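Local coordinates for nisin biosynthesis protein NisC (Lactococcus lactis subsp. lactis, PDB 2G0D) that catalyses the cyclisation step of nisin biosynthesis, adding cysteine thiols to dehydrated residues to form the thioether rings of the lantibiotic, at residues E332-L340 with W395-L406; G79-L90 with V136-Y146. All coordinates share one frame; numbering follows the deposited sequence.

Both contacts belong to the inner layer of one alpha toroid, with their centres about 17 Å apart. Contact 2 comes first along the chain and closes before contact 1 opens: it pairs the starts of helices 85-92 and 140-147, while contact 1 joins helix 327-341 to the loop that follows helix 376-387. That C-terminal segment, 395-406, physically connects the two. It packs on helix 327-341 and also reaches contact 2, where the carbonyls of Ala-398 and Gln-397 take probable hydrogen bonds from Tyr-82 OH and Ser-145 OG. Early and late parts of the sequence are thus brought together inside the ring, near the zinc held by Cys-278, Cys-324 and His-325.

Contact 1: E332-L340 with W395-L406; sequences EICSLFKRL and WRQALLLFDDFL
A largely buried helix-to-loop contact joins Glu-332, Leu-336, Arg-339 and Leu-340 of helix 327-341 to Arg-396, Leu-401, Asp-403 and Leu-406 of the C-terminal segment, inside the ring of helices. Its polar side is a four-residue salt-bridge network. The long, extended side chain of Arg-396 presents its guanidinium side-on to Glu-332, and NE (2.7 Å) and NH1 (2.8 Å) both close on the single oxygen OE2, tilted about 20° from the guanidinium plane. Its NH2 instead binds Asp-403 OD2 at 2.9 Å, at the guanidinium edge and in its plane. The other carboxylate oxygen, Asp-403 OD1, takes NH2 of Arg-339 at 3.0 Å and, weakly, NE of the same residue. Arg-339 lies flat on Arg-396, with guanidinium centres 3.7 Å apart and planes 7° from parallel. The two carboxylates probably offset the charge of this stacked pair, and Arg-339 NH1 is further steadied by Ser-335 OG one helical turn back. Glutamate suits its place on two counts: its carboxylate pairs with Arg-396, passing close to the end of the Trp-395 ring, and its methylene packs on Leu-401. With CG anti to the backbone N (chi1 -166°) and a bend at chi2, Glu-332 CG rests 3.4 Å from Leu-401 CD1.

Branched aliphatic residues fill the other side. Leu-401 CD2 touches both Ile-333 CG1 and Leu-336 CD2, each 4.1 Å away, and Tyr-290 and Leu-286 of helix 281-294 close over this group. Further along, Leu-340 packs CD1 against Phe-405 CB, 4.0 Å away, and its CB against Leu-406. Phe-405 closes a type I beta turn that starts at Phe-402. In this LanC-family alpha toroid, the C-terminal segment is thereby fastened to inner helix 327-341.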
# COMPACT_ATOMS: atom_id res chain seq x y z
N GLU A 332 -2.39 -10.28 6.46
CA GLU A 332 -1.95 -9.08 7.14
C GLU A 332 -3.06 -8.04 7.33
O GLU A 332 -3.05 -7.27 8.32
CB GLU A 332 -0.75 -8.44 6.43
CG GLU A 332 -0.09 -7.38 7.32
CD GLU A 332 0.67 -7.98 8.51
OE1 GLU A 332 1.00 -9.18 8.44
OE2 GLU A 332 0.97 -7.25 9.50
N ILE A 333 -3.97 -7.99 6.36
CA ILE A 333 -5.19 -7.20 6.50
C ILE A 333 -6.07 -7.70 7.66
O ILE A 333 -6.56 -6.89 8.45
CB ILE A 333 -5.98 -7.17 5.19
CG1 ILE A 333 -5.17 -6.46 4.10
CG2 ILE A 333 -7.31 -6.45 5.41
CD1 ILE A 333 -5.58 -6.85 2.67
N CYS A 334 -6.27 -9.03 7.77
CA CYS A 334 -7.00 -9.60 8.91
C CYS A 334 -6.33 -9.24 10.23
O CYS A 334 -7.00 -8.99 11.23
CB CYS A 334 -7.07 -11.12 8.82
SG CYS A 334 -7.98 -11.77 7.40
N SER A 335 -5.01 -9.24 10.24
CA SER A 335 -4.29 -8.98 11.46
C SER A 335 -4.50 -7.49 11.87
O SER A 335 -4.60 -7.16 13.06
CB SER A 335 -2.82 -9.31 11.26
OG SER A 335 -2.10 -9.10 12.45
N LEU A 336 -4.57 -6.63 10.86
CA LEU A 336 -4.90 -5.23 11.10
C LEU A 336 -6.33 -5.03 11.63
O LEU A 336 -6.51 -4.32 12.62
CB LEU A 336 -4.61 -4.32 9.89
CG LEU A 336 -5.15 -2.96 10.31
CD1 LEU A 336 -4.09 -2.05 10.95
CD2 LEU A 336 -5.90 -2.26 9.21
N PHE A 337 -7.32 -5.65 10.99
CA PHE A 337 -8.69 -5.69 11.56
C PHE A 337 -8.74 -6.10 13.03
O PHE A 337 -9.40 -5.44 13.85
CB PHE A 337 -9.58 -6.62 10.77
CG PHE A 337 -10.26 -5.98 9.61
CD1 PHE A 337 -9.55 -5.60 8.47
CD2 PHE A 337 -11.65 -5.77 9.64
CE1 PHE A 337 -10.20 -5.00 7.39
CE2 PHE A 337 -12.31 -5.19 8.58
CZ PHE A 337 -11.59 -4.81 7.44
N LYS A 338 -8.04 -7.19 13.37
CA LYS A 338 -8.04 -7.71 14.75
C LYS A 338 -7.42 -6.70 15.72
O LYS A 338 -7.96 -6.46 16.79
CB LYS A 338 -7.28 -9.04 14.80
CG LYS A 338 -7.34 -9.71 16.15
CD LYS A 338 -6.46 -10.94 16.22
CE LYS A 338 -6.55 -11.57 17.60
NZ LYS A 338 -7.87 -12.21 17.82
N ARG A 339 -6.28 -6.13 15.34
CA ARG A 339 -5.60 -5.07 16.08
C ARG A 339 -6.51 -3.85 16.36
O ARG A 339 -6.49 -3.32 17.46
CB ARG A 339 -4.35 -4.60 15.30
CG ARG A 339 -3.38 -3.72 16.10
CD ARG A 339 -1.90 -3.99 15.70
NE ARG A 339 -1.86 -3.93 14.28
CZ ARG A 339 -1.74 -4.96 13.45
NH1 ARG A 339 -1.53 -6.21 13.88
NH2 ARG A 339 -1.81 -4.71 12.17
N LEU A 340 -7.29 -3.40 15.37
CA LEU A 340 -8.10 -2.18 15.57
C LEU A 340 -9.46 -2.44 16.25
O LEU A 340 -9.92 -1.63 17.05
CB LEU A 340 -8.29 -1.39 14.27
CG LEU A 340 -7.03 -0.84 13.56
CD1 LEU A 340 -7.39 -0.08 12.30
CD2 LEU A 340 -6.17 0.03 14.49
N TRP A 395 6.87 -0.51 8.24
CA TRP A 395 6.61 -1.23 6.97
C TRP A 395 5.15 -1.29 6.57
O TRP A 395 4.82 -1.22 5.37
CB TRP A 395 7.18 -2.66 6.98
CG TRP A 395 6.47 -3.66 7.88
CD1 TRP A 395 6.60 -3.79 9.25
CD2 TRP A 395 5.58 -4.72 7.47
NE1 TRP A 395 5.84 -4.84 9.69
CE2 TRP A 395 5.20 -5.43 8.63
CE3 TRP A 395 5.06 -5.14 6.22
CZ2 TRP A 395 4.33 -6.53 8.60
CZ3 TRP A 395 4.19 -6.24 6.19
CH2 TRP A 395 3.83 -6.91 7.38
N ARG A 396 4.26 -1.44 7.55
CA ARG A 396 2.80 -1.55 7.32
C ARG A 396 2.16 -0.35 6.63
O ARG A 396 1.13 -0.50 5.96
CB ARG A 396 2.06 -1.83 8.65
CG ARG A 396 2.09 -3.29 9.05
CD ARG A 396 1.60 -3.52 10.51
NE ARG A 396 1.66 -4.96 10.84
CZ ARG A 396 1.61 -5.49 12.07
NH1 ARG A 396 1.70 -6.82 12.18
NH2 ARG A 396 1.50 -4.73 13.18
N GLN A 397 2.79 0.82 6.80
CA GLN A 397 2.38 2.06 6.16
C GLN A 397 2.30 1.90 4.65
O GLN A 397 1.43 2.49 4.01
CB GLN A 397 3.36 3.20 6.49
CG GLN A 397 2.76 4.62 6.41
CD GLN A 397 1.78 4.93 7.57
OE1 GLN A 397 1.12 6.00 7.61
NE2 GLN A 397 1.68 4.02 8.50
N ALA A 398 3.21 1.12 4.09
CA ALA A 398 3.29 0.92 2.65
C ALA A 398 2.07 0.17 2.09
O ALA A 398 1.81 0.21 0.89
CB ALA A 398 4.57 0.17 2.31
N LEU A 399 1.36 -0.53 2.97
CA LEU A 399 0.16 -1.31 2.63
C LEU A 399 -1.11 -0.62 3.07
O LEU A 399 -2.18 -1.20 2.97
CB LEU A 399 0.25 -2.70 3.27
CG LEU A 399 1.34 -3.66 2.76
CD1 LEU A 399 1.28 -5.02 3.50
CD2 LEU A 399 1.19 -3.89 1.27
N LEU A 400 -0.98 0.60 3.59
CA LEU A 400 -2.10 1.36 4.19
C LEU A 400 -2.73 0.59 5.33
O LEU A 400 -3.97 0.59 5.50
CB LEU A 400 -3.19 1.76 3.16
CG LEU A 400 -2.81 2.44 1.84
CD1 LEU A 400 -4.08 2.83 1.05
CD2 LEU A 400 -1.84 3.64 2.00
N LEU A 401 -1.89 -0.04 6.13
CA LEU A 401 -2.34 -0.71 7.34
C LEU A 401 -1.88 0.18 8.46
O LEU A 401 -0.68 0.27 8.74
CB LEU A 401 -1.74 -2.12 7.43
CG LEU A 401 -2.07 -3.00 6.23
CD1 LEU A 401 -1.38 -4.41 6.32
CD2 LEU A 401 -3.61 -3.13 5.98
N PHE A 402 -2.84 0.88 9.06
CA PHE A 402 -2.56 2.00 9.94
C PHE A 402 -2.83 1.60 11.40
O PHE A 402 -3.96 1.73 11.89
CB PHE A 402 -3.46 3.18 9.53
CG PHE A 402 -3.25 3.66 8.10
CD1 PHE A 402 -1.96 3.99 7.63
CD2 PHE A 402 -4.35 3.87 7.26
CE1 PHE A 402 -1.75 4.47 6.32
CE2 PHE A 402 -4.17 4.34 5.94
CZ PHE A 402 -2.86 4.68 5.48
N ASP A 403 -1.77 1.11 12.07
CA ASP A 403 -1.82 0.63 13.45
C ASP A 403 -2.16 1.75 14.41
O ASP A 403 -2.68 1.47 15.50
CB ASP A 403 -0.48 0.03 13.91
CG ASP A 403 -0.19 -1.34 13.29
OD1 ASP A 403 -1.02 -1.87 12.49
OD2 ASP A 403 0.91 -1.87 13.59
N ASP A 404 -1.89 2.99 14.00
CA ASP A 404 -2.17 4.20 14.81
C ASP A 404 -3.50 4.87 14.52
O ASP A 404 -3.77 5.97 15.03
CB ASP A 404 -1.05 5.23 14.62
CG ASP A 404 -0.96 5.74 13.16
OD1 ASP A 404 -1.37 5.01 12.21
OD2 ASP A 404 -0.45 6.86 12.96
N PHE A 405 -4.35 4.22 13.72
CA PHE A 405 -5.57 4.81 13.24
C PHE A 405 -6.46 5.33 14.39
O PHE A 405 -7.22 6.28 14.21
CB PHE A 405 -6.38 3.82 12.36
CG PHE A 405 -7.33 4.50 11.41
CD1 PHE A 405 -6.90 4.89 10.14
CD2 PHE A 405 -8.65 4.79 11.79
CE1 PHE A 405 -7.77 5.57 9.24
CE2 PHE A 405 -9.51 5.46 10.91
CZ PHE A 405 -9.06 5.86 9.63
N LEU A 406 -6.38 4.70 15.55
CA LEU A 406 -7.23 5.06 16.68
C LEU A 406 -6.42 5.64 17.82
O LEU A 406 -6.89 5.72 18.94
CB LEU A 406 -8.08 3.87 17.16
CG LEU A 406 -9.09 3.33 16.13
CD1 LEU A 406 -9.52 1.88 16.48
CD2 LEU A 406 -10.29 4.27 15.97

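Contact 2: G79-L90 with V136-Y146; sequences GSLYSGAAGIAL and VIEGLSGILSY
Tyr-82 meets Ile-137 and Glu-138 meets Ser-80 and Ser-83 where two loops lead into neighbouring inner helices of the alpha toroid. Each loop runs into a Gly-x-x-Gly sequence, Gly-84 to Gly-87 and Gly-139 to Gly-142, whose first glycine is the N-cap. Tyr-82 N donates to Ile-137 O at 3.0 Å, and Ile-137, whose side chain is about 7 Å from the zinc ion, lays its CD1 over one face of the Tyr-82 ring as a CH-pi contact, 4.0 Å from the centroid. The carboxylate of Glu-138 is shared by two small hydroxyls: Ser-83 OG binds OE2 on its syn side, whereas Ser-80 OG comes to OE1 from above the plane. Ser-80 is held in turn, because its OG, placed between backbone N and carbonyl carbon (chi1 84°), accepts from Ser-83 N in an ST motif.

Beyond the loops, helices 85-90 and 140-146 run almost side by side, 25° apart at an axis distance of 9.4 Å. Small residues suit this spacing: Gly-142 brings its CA to 3.8 Å from Leu-81 CD2, and Ala-86 and Ala-89 border the broad Tyr-146 ring, whose hydroxyl turns outward to Asn-110. Farther out, Asp-135 OD2 receives the backbone N-H groups of Glu-138 and Gly-139, helping to position the loop. Between the loops sits a water that accepts from Leu-81 N at 2.9 Å and lies 2.6 Å from Gly-139 O.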
# COMPACT_ATOMS: atom_id res chain seq x y z
N GLY A 79 9.62 10.53 -6.37
CA GLY A 79 9.41 10.59 -4.93
C GLY A 79 8.48 9.48 -4.44
O GLY A 79 8.10 9.48 -3.29
N SER A 80 8.16 8.50 -5.29
CA SER A 80 7.07 7.57 -5.06
C SER A 80 7.30 6.58 -3.91
O SER A 80 8.44 6.24 -3.59
CB SER A 80 6.74 6.82 -6.36
OG SER A 80 7.60 5.71 -6.53
N LEU A 81 6.22 6.13 -3.29
CA LEU A 81 6.31 5.14 -2.20
C LEU A 81 7.05 3.86 -2.64
O LEU A 81 7.97 3.42 -1.96
CB LEU A 81 4.92 4.79 -1.64
CG LEU A 81 4.81 3.76 -0.48
CD1 LEU A 81 5.54 4.21 0.79
CD2 LEU A 81 3.35 3.45 -0.13
N TYR A 82 6.64 3.26 -3.76
CA TYR A 82 7.15 1.94 -4.14
C TYR A 82 8.38 1.95 -5.03
O TYR A 82 9.07 0.94 -5.11
CB TYR A 82 6.05 1.03 -4.70
CG TYR A 82 5.28 0.34 -3.59
CD1 TYR A 82 4.25 0.99 -2.93
CD2 TYR A 82 5.60 -0.97 -3.19
CE1 TYR A 82 3.55 0.37 -1.89
CE2 TYR A 82 4.92 -1.59 -2.14
CZ TYR A 82 3.89 -0.93 -1.52
OH TYR A 82 3.22 -1.54 -0.50
N SER A 83 8.66 3.07 -5.71
CA SER A 83 9.87 3.16 -6.57
C SER A 83 10.80 4.31 -6.19
O SER A 83 11.92 4.34 -6.67
CB SER A 83 9.50 3.32 -8.05
OG SER A 83 8.71 2.25 -8.46
N GLY A 84 10.33 5.25 -5.38
CA GLY A 84 11.09 6.48 -5.19
C GLY A 84 11.52 6.80 -3.78
O GLY A 84 11.68 5.90 -2.95
N ALA A 85 11.70 8.09 -3.51
CA ALA A 85 12.22 8.56 -2.22
C ALA A 85 11.38 8.19 -1.00
O ALA A 85 11.94 7.93 0.06
CB ALA A 85 12.49 10.09 -2.26
N ALA A 86 10.04 8.20 -1.12
CA ALA A 86 9.18 7.89 0.04
C ALA A 86 9.35 6.44 0.52
O ALA A 86 9.34 6.19 1.73
CB ALA A 86 7.69 8.22 -0.24
N GLY A 87 9.55 5.50 -0.40
CA GLY A 87 9.84 4.09 -0.00
C GLY A 87 11.20 3.94 0.68
O GLY A 87 11.34 3.19 1.65
N ILE A 88 12.21 4.64 0.18
CA ILE A 88 13.52 4.62 0.80
C ILE A 88 13.47 5.25 2.19
O ILE A 88 14.00 4.67 3.16
CB ILE A 88 14.59 5.35 -0.07
CG1 ILE A 88 14.69 4.70 -1.45
CG2 ILE A 88 15.94 5.34 0.65
CD1 ILE A 88 15.52 5.50 -2.49
N ALA A 89 12.81 6.41 2.30
CA ALA A 89 12.62 7.06 3.60
C ALA A 89 11.82 6.21 4.58
O ALA A 89 12.19 6.12 5.75
CB ALA A 89 11.99 8.44 3.44
N LEU A 90 10.72 5.60 4.12
CA LEU A 90 9.96 4.70 4.99
C LEU A 90 10.84 3.59 5.55
O LEU A 90 10.74 3.25 6.76
CB LEU A 90 8.76 4.06 4.25
CG LEU A 90 7.81 3.20 5.12
CD1 LEU A 90 7.04 4.08 6.07
CD2 LEU A 90 6.88 2.41 4.25
N VAL A 136 -1.45 4.53 -4.96
CA VAL A 136 -0.66 4.13 -3.80
C VAL A 136 0.77 3.78 -4.24
O VAL A 136 1.75 4.19 -3.61
CB VAL A 136 -1.35 2.94 -3.05
CG1 VAL A 136 -0.42 2.34 -2.03
CG2 VAL A 136 -2.67 3.41 -2.42
N ILE A 137 0.89 3.05 -5.34
CA ILE A 137 2.18 2.48 -5.72
C ILE A 137 3.19 3.54 -6.20
O ILE A 137 4.31 3.61 -5.67
CB ILE A 137 1.96 1.32 -6.75
CG1 ILE A 137 0.93 0.31 -6.20
CG2 ILE A 137 3.30 0.66 -7.15
CD1 ILE A 137 1.36 -0.43 -4.89
N GLU A 138 2.80 4.37 -7.16
CA GLU A 138 3.67 5.41 -7.70
C GLU A 138 3.20 6.84 -7.43
O GLU A 138 3.97 7.78 -7.59
CB GLU A 138 3.91 5.22 -9.22
CG GLU A 138 4.52 3.86 -9.58
CD GLU A 138 5.87 3.59 -8.94
OE1 GLU A 138 6.62 4.54 -8.69
OE2 GLU A 138 6.20 2.41 -8.68
N GLY A 139 1.94 7.02 -7.03
CA GLY A 139 1.36 8.38 -6.97
C GLY A 139 1.26 9.00 -5.58
O GLY A 139 1.88 8.53 -4.63
N LEU A 140 0.45 10.04 -5.48
CA LEU A 140 0.45 10.94 -4.33
C LEU A 140 -0.14 10.31 -3.08
O LEU A 140 0.25 10.68 -1.96
CB LEU A 140 -0.31 12.23 -4.67
CG LEU A 140 0.28 13.18 -5.74
CD1 LEU A 140 -0.50 14.49 -5.86
CD2 LEU A 140 1.74 13.51 -5.46
N SER A 141 -1.10 9.39 -3.24
CA SER A 141 -1.73 8.70 -2.09
C SER A 141 -0.67 7.93 -1.27
O SER A 141 -0.60 8.08 -0.04
CB SER A 141 -2.80 7.71 -2.56
OG SER A 141 -3.95 8.39 -3.02
N GLY A 142 0.13 7.13 -1.96
CA GLY A 142 1.25 6.41 -1.36
C GLY A 142 2.27 7.34 -0.70
O GLY A 142 2.73 7.08 0.40
N ILE A 143 2.62 8.42 -1.38
CA ILE A 143 3.53 9.43 -0.82
C ILE A 143 2.97 10.04 0.47
O ILE A 143 3.69 10.15 1.46
CB ILE A 143 3.89 10.53 -1.85
CG1 ILE A 143 4.82 9.95 -2.92
CG2 ILE A 143 4.55 11.76 -1.17
CD1 ILE A 143 5.15 10.92 -4.11
N LEU A 144 1.69 10.40 0.45
CA LEU A 144 0.99 10.94 1.63
C LEU A 144 1.00 9.94 2.80
O LEU A 144 1.11 10.32 3.96
CB LEU A 144 -0.43 11.37 1.23
CG LEU A 144 -1.34 12.10 2.24
CD1 LEU A 144 -0.64 13.33 2.85
CD2 LEU A 144 -2.62 12.49 1.59
N SER A 145 0.90 8.66 2.50
CA SER A 145 0.93 7.61 3.54
C SER A 145 2.18 7.75 4.40
O SER A 145 2.11 7.77 5.64
CB SER A 145 0.89 6.21 2.92
OG SER A 145 0.70 5.24 3.94
N TYR A 146 3.33 7.84 3.72
CA TYR A 146 4.61 8.12 4.35
C TYR A 146 4.63 9.49 5.04
O TYR A 146 5.01 9.58 6.22
CB TYR A 146 5.80 8.02 3.37
CG TYR A 146 7.06 8.65 3.96
CD1 TYR A 146 7.80 7.99 4.96
CD2 TYR A 146 7.49 9.90 3.55
CE1 TYR A 146 8.93 8.59 5.53
CE2 TYR A 146 8.62 10.51 4.12
CZ TYR A 146 9.33 9.86 5.12
OH TYR A 146 10.46 10.45 5.68
O HOH W 1 3.57 6.53 -4.27